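Local atomic coordinates of 432aa long hypothetical deoxyribodipyrimidine photolyase (Sulfolobus tokodaii, PDB entry 2E0I), a protein that probably repairs ultraviolet-damaged DNA by light-driven splitting of pyrimidine dimers, binding two FAD molecules, one of which is a likely light-harvesting cofactor. Residues I4-R9 and D91-N96; A35-L40 and F76-K81. All coordinates share one frame; numbering follows the deposited sequence.

Contact 1: I4-R9 and D91-N96. With FAD (flavin-adenine dinucleotide), chain F.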
# COMPACT_ATOMS: atom_id res chain seq x y z
N ILE A 4 -10.15 8.53 24.77
CA ILE A 4 -8.94 8.19 24.02
C ILE A 4 -9.13 8.01 22.52
O ILE A 4 -10.12 7.45 22.06
CB ILE A 4 -8.32 6.87 24.57
CG1 ILE A 4 -7.63 7.13 25.90
CG2 ILE A 4 -7.36 6.25 23.56
CD1 ILE A 4 -6.95 5.91 26.46
N PHE A 5 -8.17 8.51 21.75
CA PHE A 5 -8.22 8.33 20.31
C PHE A 5 -7.00 7.51 19.94
O PHE A 5 -5.87 7.87 20.30
CB PHE A 5 -8.15 9.63 19.54
CG PHE A 5 -8.13 9.41 18.06
CD1 PHE A 5 -9.28 9.00 17.38
CD2 PHE A 5 -6.93 9.49 17.35
CE1 PHE A 5 -9.25 8.66 16.02
CE2 PHE A 5 -6.87 9.16 15.99
CZ PHE A 5 -8.04 8.74 15.33
N ILE A 6 -7.22 6.42 19.21
CA ILE A 6 -6.12 5.55 18.80
C ILE A 6 -5.77 5.70 17.33
O ILE A 6 -6.58 5.37 16.46
CB ILE A 6 -6.45 4.04 19.07
CG1 ILE A 6 -6.75 3.80 20.55
CG2 ILE A 6 -5.27 3.17 18.63
CD1 ILE A 6 -7.20 2.38 20.84
N PHE A 7 -4.56 6.19 17.06
CA PHE A 7 -4.09 6.33 15.69
C PHE A 7 -3.67 4.95 15.22
O PHE A 7 -3.28 4.10 16.02
CB PHE A 7 -2.86 7.23 15.63
CG PHE A 7 -3.15 8.66 15.92
CD1 PHE A 7 -3.46 9.54 14.89
CD2 PHE A 7 -3.09 9.14 17.22
CE1 PHE A 7 -3.72 10.88 15.15
CE2 PHE A 7 -3.35 10.48 17.50
CZ PHE A 7 -3.67 11.35 16.46
N ARG A 8 -3.74 4.72 13.92
CA ARG A 8 -3.31 3.44 13.39
C ARG A 8 -2.71 3.60 12.01
O ARG A 8 -1.56 3.25 11.79
CB ARG A 8 -4.49 2.47 13.32
CG ARG A 8 -5.14 2.18 14.65
CD ARG A 8 -6.63 2.15 14.45
NE ARG A 8 -7.23 1.04 15.16
CZ ARG A 8 -8.40 0.50 14.84
NH1 ARG A 8 -9.08 0.99 13.80
NH2 ARG A 8 -8.87 -0.52 15.54
N ARG A 9 -3.50 4.17 11.12
CA ARG A 9 -3.15 4.34 9.72
C ARG A 9 -3.56 5.74 9.26
O ARG A 9 -3.60 6.02 8.05
CB ARG A 9 -3.97 3.33 8.94
CG ARG A 9 -3.29 2.52 7.93
CD ARG A 9 -4.31 1.51 7.39
NE ARG A 9 -4.62 2.02 6.11
CZ ARG A 9 -5.75 2.12 5.45
NH1 ARG A 9 -5.61 2.68 4.27
NH2 ARG A 9 -6.95 1.72 5.86
N ASP A 91 -13.48 6.84 29.65
CA ASP A 91 -14.90 6.94 29.26
C ASP A 91 -15.25 6.32 27.93
O ASP A 91 -16.16 5.49 27.82
CB ASP A 91 -15.33 8.39 29.24
CG ASP A 91 -15.64 8.92 30.61
OD1 ASP A 91 -15.01 8.46 31.60
OD2 ASP A 91 -16.52 9.81 30.69
N ALA A 92 -14.54 6.77 26.90
CA ALA A 92 -14.77 6.29 25.55
C ALA A 92 -13.45 6.14 24.80
O ALA A 92 -12.41 6.66 25.22
CB ALA A 92 -15.69 7.27 24.80
N ILE A 93 -13.51 5.42 23.69
CA ILE A 93 -12.36 5.19 22.84
C ILE A 93 -12.81 5.43 21.41
O ILE A 93 -13.79 4.85 20.96
CB ILE A 93 -11.85 3.74 22.98
CG1 ILE A 93 -11.15 3.56 24.34
CG2 ILE A 93 -10.93 3.40 21.82
CD1 ILE A 93 -10.68 2.14 24.61
N TYR A 94 -12.10 6.32 20.71
CA TYR A 94 -12.46 6.63 19.33
C TYR A 94 -11.40 6.11 18.36
O TYR A 94 -10.22 6.09 18.68
CB TYR A 94 -12.60 8.14 19.14
CG TYR A 94 -13.78 8.78 19.83
CD1 TYR A 94 -13.81 8.90 21.22
CD2 TYR A 94 -14.85 9.28 19.10
CE1 TYR A 94 -14.89 9.50 21.85
CE2 TYR A 94 -15.93 9.89 19.72
CZ TYR A 94 -15.95 9.99 21.10
OH TYR A 94 -17.03 10.56 21.72
N VAL A 95 -11.84 5.69 17.18
CA VAL A 95 -10.93 5.21 16.13
C VAL A 95 -11.59 5.31 14.77
O VAL A 95 -12.76 5.65 14.66
CB VAL A 95 -10.51 3.73 16.31
CG1 VAL A 95 -9.95 3.52 17.69
CG2 VAL A 95 -11.70 2.82 16.05
N ASN A 96 -10.82 5.00 13.75
CA ASN A 96 -11.33 4.99 12.39
C ASN A 96 -11.28 3.53 11.97
O ASN A 96 -10.22 2.91 11.95
CB ASN A 96 -10.43 5.84 11.49
CG ASN A 96 -10.65 7.32 11.67
OD1 ASN A 96 -9.70 8.10 11.72
ND2 ASN A 96 -11.91 7.72 11.76
PA FAD F . -0.86 -5.22 8.57
O1A FAD F . -0.75 -5.34 7.10
O2A FAD F . 0.26 -4.89 9.48
O5B FAD F . -0.92 -6.80 8.87
C5B FAD F . -1.32 -7.28 10.16
C4B FAD F . -1.44 -8.81 10.19
O4B FAD F . -1.97 -9.24 8.92
C3B FAD F . -0.07 -9.48 10.33
O3B FAD F . -0.23 -10.79 10.87
C2B FAD F . 0.36 -9.55 8.86
O2B FAD F . 1.33 -10.59 8.71
C1B FAD F . -0.96 -10.01 8.24
N9A FAD F . -0.99 -9.76 6.78
C8A FAD F . -0.73 -8.61 6.17
N7A FAD F . -0.90 -8.74 4.86
C5A FAD F . -1.28 -9.99 4.62
C6A FAD F . -1.62 -10.69 3.47
N6A FAD F . -1.56 -10.11 2.28
N1A FAD F . -2.00 -11.98 3.58
C2A FAD F . -2.03 -12.58 4.76
N3A FAD F . -1.71 -11.93 5.87
C4A FAD F . -1.33 -10.65 5.84
N1 FAD F . -0.67 0.01 13.09
C2 FAD F . -0.72 0.03 14.49
O2 FAD F . -1.70 0.50 15.07
N3 FAD F . 0.33 -0.54 15.23
C4 FAD F . 1.41 -1.13 14.56
O4 FAD F . 2.34 -1.63 15.21
C4X FAD F . 1.45 -1.17 13.17
N5 FAD F . 2.49 -1.82 12.50
C5X FAD F . 2.52 -1.87 11.11
C6 FAD F . 3.51 -2.59 10.46
C7 FAD F . 3.49 -2.73 9.07
C7M FAD F . 4.59 -3.54 8.38
C8 FAD F . 2.47 -2.14 8.34
C8M FAD F . 2.42 -2.27 6.81
C9 FAD F . 1.48 -1.41 8.99
C9A FAD F . 1.50 -1.27 10.37
N10 FAD F . 0.47 -0.58 11.04
C10 FAD F . 0.41 -0.59 12.44
C1' FAD F . -0.60 0.10 10.28
C2' FAD F . -1.72 -0.85 9.84
O2' FAD F . -1.91 -0.75 8.43
C3' FAD F . -3.02 -0.53 10.58
O3' FAD F . -2.84 -0.76 11.99
C4' FAD F . -4.17 -1.41 10.07
O4' FAD F . -5.40 -0.93 10.62
C5' FAD F . -3.96 -2.87 10.46
O5' FAD F . -4.48 -3.76 9.47
P FAD F . -3.52 -4.31 8.30
O1P FAD F . -4.27 -5.37 7.59
O2P FAD F . -3.00 -3.17 7.51
O3P FAD F . -2.34 -4.99 9.15

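Contact 2: A35-L40 and F76-K81. With FAD (flavin-adenine dinucleotide), chain F.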
# COMPACT_ATOMS: atom_id res chain seq x y z
N ALA A 35 1.93 -0.06 19.54
CA ALA A 35 2.89 -0.85 18.77
C ALA A 35 2.49 -2.31 19.00
O ALA A 35 2.66 -2.85 20.10
CB ALA A 35 4.30 -0.61 19.27
N ASP A 36 1.93 -2.94 17.96
CA ASP A 36 1.44 -4.31 18.05
C ASP A 36 2.45 -5.34 17.54
O ASP A 36 2.84 -5.33 16.37
CB ASP A 36 0.12 -4.42 17.27
CG ASP A 36 -0.60 -5.74 17.51
OD1 ASP A 36 -1.86 -5.73 17.54
OD2 ASP A 36 0.07 -6.79 17.64
N PRO A 37 2.89 -6.24 18.43
CA PRO A 37 3.85 -7.28 18.09
C PRO A 37 3.42 -8.19 16.92
O PRO A 37 4.27 -8.80 16.28
CB PRO A 37 4.03 -8.04 19.41
CG PRO A 37 2.71 -7.88 20.06
CD PRO A 37 2.43 -6.42 19.82
N ARG A 38 2.12 -8.28 16.66
CA ARG A 38 1.61 -9.11 15.57
C ARG A 38 1.91 -8.46 14.24
O ARG A 38 1.90 -9.13 13.20
CB ARG A 38 0.09 -9.30 15.69
CG ARG A 38 -0.32 -10.07 16.93
CD ARG A 38 -1.81 -10.09 17.14
NE ARG A 38 -2.31 -8.75 17.42
CZ ARG A 38 -3.58 -8.49 17.71
NH1 ARG A 38 -4.46 -9.47 17.76
NH2 ARG A 38 -3.96 -7.24 17.93
N GLN A 39 2.20 -7.16 14.27
CA GLN A 39 2.51 -6.40 13.08
C GLN A 39 3.99 -6.05 13.00
O GLN A 39 4.56 -6.00 11.91
CB GLN A 39 1.67 -5.11 13.06
CG GLN A 39 0.17 -5.37 12.96
CD GLN A 39 -0.66 -4.10 13.06
OE1 GLN A 39 -0.76 -3.48 14.12
NE2 GLN A 39 -1.26 -3.69 11.93
N LEU A 40 4.63 -5.81 14.14
CA LEU A 40 6.04 -5.43 14.14
C LEU A 40 7.08 -6.52 14.37
O LEU A 40 8.25 -6.33 14.00
CB LEU A 40 6.25 -4.31 15.14
CG LEU A 40 5.47 -3.02 14.86
CD1 LEU A 40 5.59 -2.08 16.05
CD2 LEU A 40 5.99 -2.34 13.58
N PHE A 76 2.67 -0.77 24.12
CA PHE A 76 3.14 -1.93 23.37
C PHE A 76 2.32 -3.16 23.71
O PHE A 76 1.95 -3.37 24.87
CB PHE A 76 4.62 -2.19 23.67
CG PHE A 76 5.19 -3.36 22.92
CD1 PHE A 76 5.53 -3.23 21.58
CD2 PHE A 76 5.35 -4.59 23.55
CE1 PHE A 76 6.01 -4.33 20.86
CE2 PHE A 76 5.83 -5.69 22.85
CZ PHE A 76 6.16 -5.56 21.50
N GLY A 77 2.04 -3.98 22.69
CA GLY A 77 1.27 -5.20 22.88
C GLY A 77 0.14 -5.33 21.87
O GLY A 77 -0.01 -4.51 20.97
N GLU A 78 -0.66 -6.39 22.00
CA GLU A 78 -1.79 -6.57 21.11
C GLU A 78 -2.87 -5.58 21.50
O GLU A 78 -3.25 -5.49 22.66
CB GLU A 78 -2.31 -8.01 21.21
CG GLU A 78 -1.27 -9.07 20.82
CD GLU A 78 -1.82 -10.49 20.83
OE1 GLU A 78 -1.01 -11.44 20.75
OE2 GLU A 78 -3.07 -10.65 20.90
N ALA A 79 -3.36 -4.82 20.52
CA ALA A 79 -4.38 -3.81 20.76
C ALA A 79 -5.42 -4.16 21.82
O ALA A 79 -5.57 -3.44 22.81
CB ALA A 79 -5.07 -3.48 19.45
N GLU A 80 -6.16 -5.25 21.62
CA GLU A 80 -7.18 -5.65 22.58
C GLU A 80 -6.64 -5.81 24.00
O GLU A 80 -7.26 -5.34 24.96
CB GLU A 80 -7.88 -6.96 22.13
CG GLU A 80 -6.96 -8.07 21.65
CD GLU A 80 -6.64 -7.95 20.17
OE1 GLU A 80 -6.24 -6.84 19.74
OE2 GLU A 80 -6.78 -8.96 19.44
N LYS A 81 -5.49 -6.47 24.15
CA LYS A 81 -4.90 -6.65 25.47
C LYS A 81 -4.43 -5.33 26.08
O LYS A 81 -4.52 -5.15 27.29
CB LYS A 81 -3.74 -7.65 25.39
CG LYS A 81 -4.21 -9.04 25.04
CD LYS A 81 -3.05 -9.99 24.84
CE LYS A 81 -3.59 -11.32 24.35
NZ LYS A 81 -2.57 -12.13 23.61
PA FAD F . -0.86 -5.22 8.57
O1A FAD F . -0.75 -5.34 7.10
O2A FAD F . 0.26 -4.89 9.48
O5B FAD F . -0.92 -6.80 8.87
C5B FAD F . -1.32 -7.28 10.16
C4B FAD F . -1.44 -8.81 10.19
O4B FAD F . -1.97 -9.24 8.92
C3B FAD F . -0.07 -9.48 10.33
O3B FAD F . -0.23 -10.79 10.87
C2B FAD F . 0.36 -9.55 8.86
O2B FAD F . 1.33 -10.59 8.71
C1B FAD F . -0.96 -10.01 8.24
N9A FAD F . -0.99 -9.76 6.78
C8A FAD F . -0.73 -8.61 6.17
N7A FAD F . -0.90 -8.74 4.86
C5A FAD F . -1.28 -9.99 4.62
C6A FAD F . -1.62 -10.69 3.47
N6A FAD F . -1.56 -10.11 2.28
N1A FAD F . -2.00 -11.98 3.58
C2A FAD F . -2.03 -12.58 4.76
N3A FAD F . -1.71 -11.93 5.87
C4A FAD F . -1.33 -10.65 5.84
N1 FAD F . -0.67 0.01 13.09
C2 FAD F . -0.72 0.03 14.49
O2 FAD F . -1.70 0.50 15.07
N3 FAD F . 0.33 -0.54 15.23
C4 FAD F . 1.41 -1.13 14.56
O4 FAD F . 2.34 -1.63 15.21
C4X FAD F . 1.45 -1.17 13.17
N5 FAD F . 2.49 -1.82 12.50
C5X FAD F . 2.52 -1.87 11.11
C6 FAD F . 3.51 -2.59 10.46
C7 FAD F . 3.49 -2.73 9.07
C7M FAD F . 4.59 -3.54 8.38
C8 FAD F . 2.47 -2.14 8.34
C8M FAD F . 2.42 -2.27 6.81
C9 FAD F . 1.48 -1.41 8.99
C9A FAD F . 1.50 -1.27 10.37
N10 FAD F . 0.47 -0.58 11.04
C10 FAD F . 0.41 -0.59 12.44
C1' FAD F . -0.60 0.10 10.28
C2' FAD F . -1.72 -0.85 9.84
O2' FAD F . -1.91 -0.75 8.43
C3' FAD F . -3.02 -0.53 10.58
O3' FAD F . -2.84 -0.76 11.99
C4' FAD F . -4.17 -1.41 10.07
O4' FAD F . -5.40 -0.93 10.62
C5' FAD F . -3.96 -2.87 10.46
O5' FAD F . -4.48 -3.76 9.47
P FAD F . -3.52 -4.31 8.30
O1P FAD F . -4.27 -5.37 7.59
O2P FAD F . -3.00 -3.17 7.51
O3P FAD F . -2.34 -4.99 9.15

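Contact 1: I4-R9 and D91-N96
I4 to I6 run beside A92 to V95 as neighbouring parallel strands, and three backbone hydrogen bonds fix their register. I4 N donates to A92 O at 3.0 Å, Y94 N to I4 O at 2.6 Å, and I6 N to Y94 O at 3.1 Å. I4 thus spends both its N-H and its C=O on strand 92-96, whereas the backbone of F5 bonds to I30 and V32 of strand 28-35. CA-H...O contacts from I93 CA to I4 O and from F5 CA to Y94 O reinforce the ladder. The strand axes approach to 4.6 Å with their directions 28° apart.

This is the middle of the five-stranded parallel sheet of the photolyase α/β domain, a Rossmann-like fold of strand order 3-2-1-4-5, where strand 2-7 meets strand 92-96. Beyond these two strands' C-terminal ends the R8 carbonyl and the side chain of R9 come up against FAD.

Apolar packing covers both sheet faces. On the one bearing I4 and I93, I6 CD1 touches I93 CG2 at 4.0 Å and I6 CB meets V95 CG1 at 3.8 Å. On the other, F5 has CG anti to its backbone N (chi1 177°); its CD1 edge reaches Y94 CB, in the ring plane, at 3.9 Å, while CE2 lies over the centre of the F7 ring. An alanine in place of F5 would probably leave Y94 CB and the F7 face without this ring and open a gap beside L19.

The polar side chains of the pair are buried and have partners. The bent chain of R8 sets V95 CB over one guanidinium face, with R8 NH1 2.9 Å from N96 O at its edge, while NH2 makes a salt bridge with D107. Y94 OH is hydrogen-bonded to E25.

Contact 2: A35-L40 and F76-K81
R38 reaches across to E78 and E80, and its path organises the contact. From CB, CG lies anti to the carbonyl carbon and beside E78 CG; CD then meets E78 CD at 3.7 Å. A turn at chi3 (-66°) places NE, which donates to D36 OD2 at 3.1 Å through that oxygen's syn lone pair and lies 3.6 Å from E78 CG. At the tip, NH2 gives D36 OD1 a 2.6 Å bond, also syn, so D36 is gripped side-on in the guanidinium plane. NH2 also donates to E80 OE1 and NH1 to E80 OE2, each at 2.9 Å. These end-on bonds meet the E80 oxygens from above the carboxylate plane, the two planes being 67° apart. The E78 carboxylate instead stacks nearly flat on the guanidinium, 9° from parallel, as a long, purely electrostatic pair.

Beneath this network G77 N donates to A35 O at 2.9 Å, continuing the pairing of parallel strands, and P37 CD lies over a face of the F76 ring. D36 is the N-cap of helix 37-40, its OD2 accepting from R38 N, while its own N-H holds FAD O4 at 3.1 Å.

One arginine therefore faces three carboxylates, with K109 on E80 and K81 weakly on E78; the shared positive charge would probably offset their mutual repulsion and keep D36 ionised behind the flavin-binding backbone.

Contact 1 and contact 2 have centres 15 Å apart and nearest atoms about 6 Å apart, so they do not touch. They belong to the same parallel sheet: contact 1 joins its central strand, 2-7, to 92-96, and contact 2 lies where strands 28-35 and 73-76 give way to helices. Contact 2 is nested in the loop that contact 1 closes, helix 79-86 leading on to strand 92-96. Both meet one FAD, probably the light-harvesting one. R8 O of contact 1 is 3.6 Å from FAD N1, whereas Q39 NE2 of contact 2 bonds to FAD O2A at 3.1 Å; both contacts border the flavin, and contact 2 also holds the phosphates.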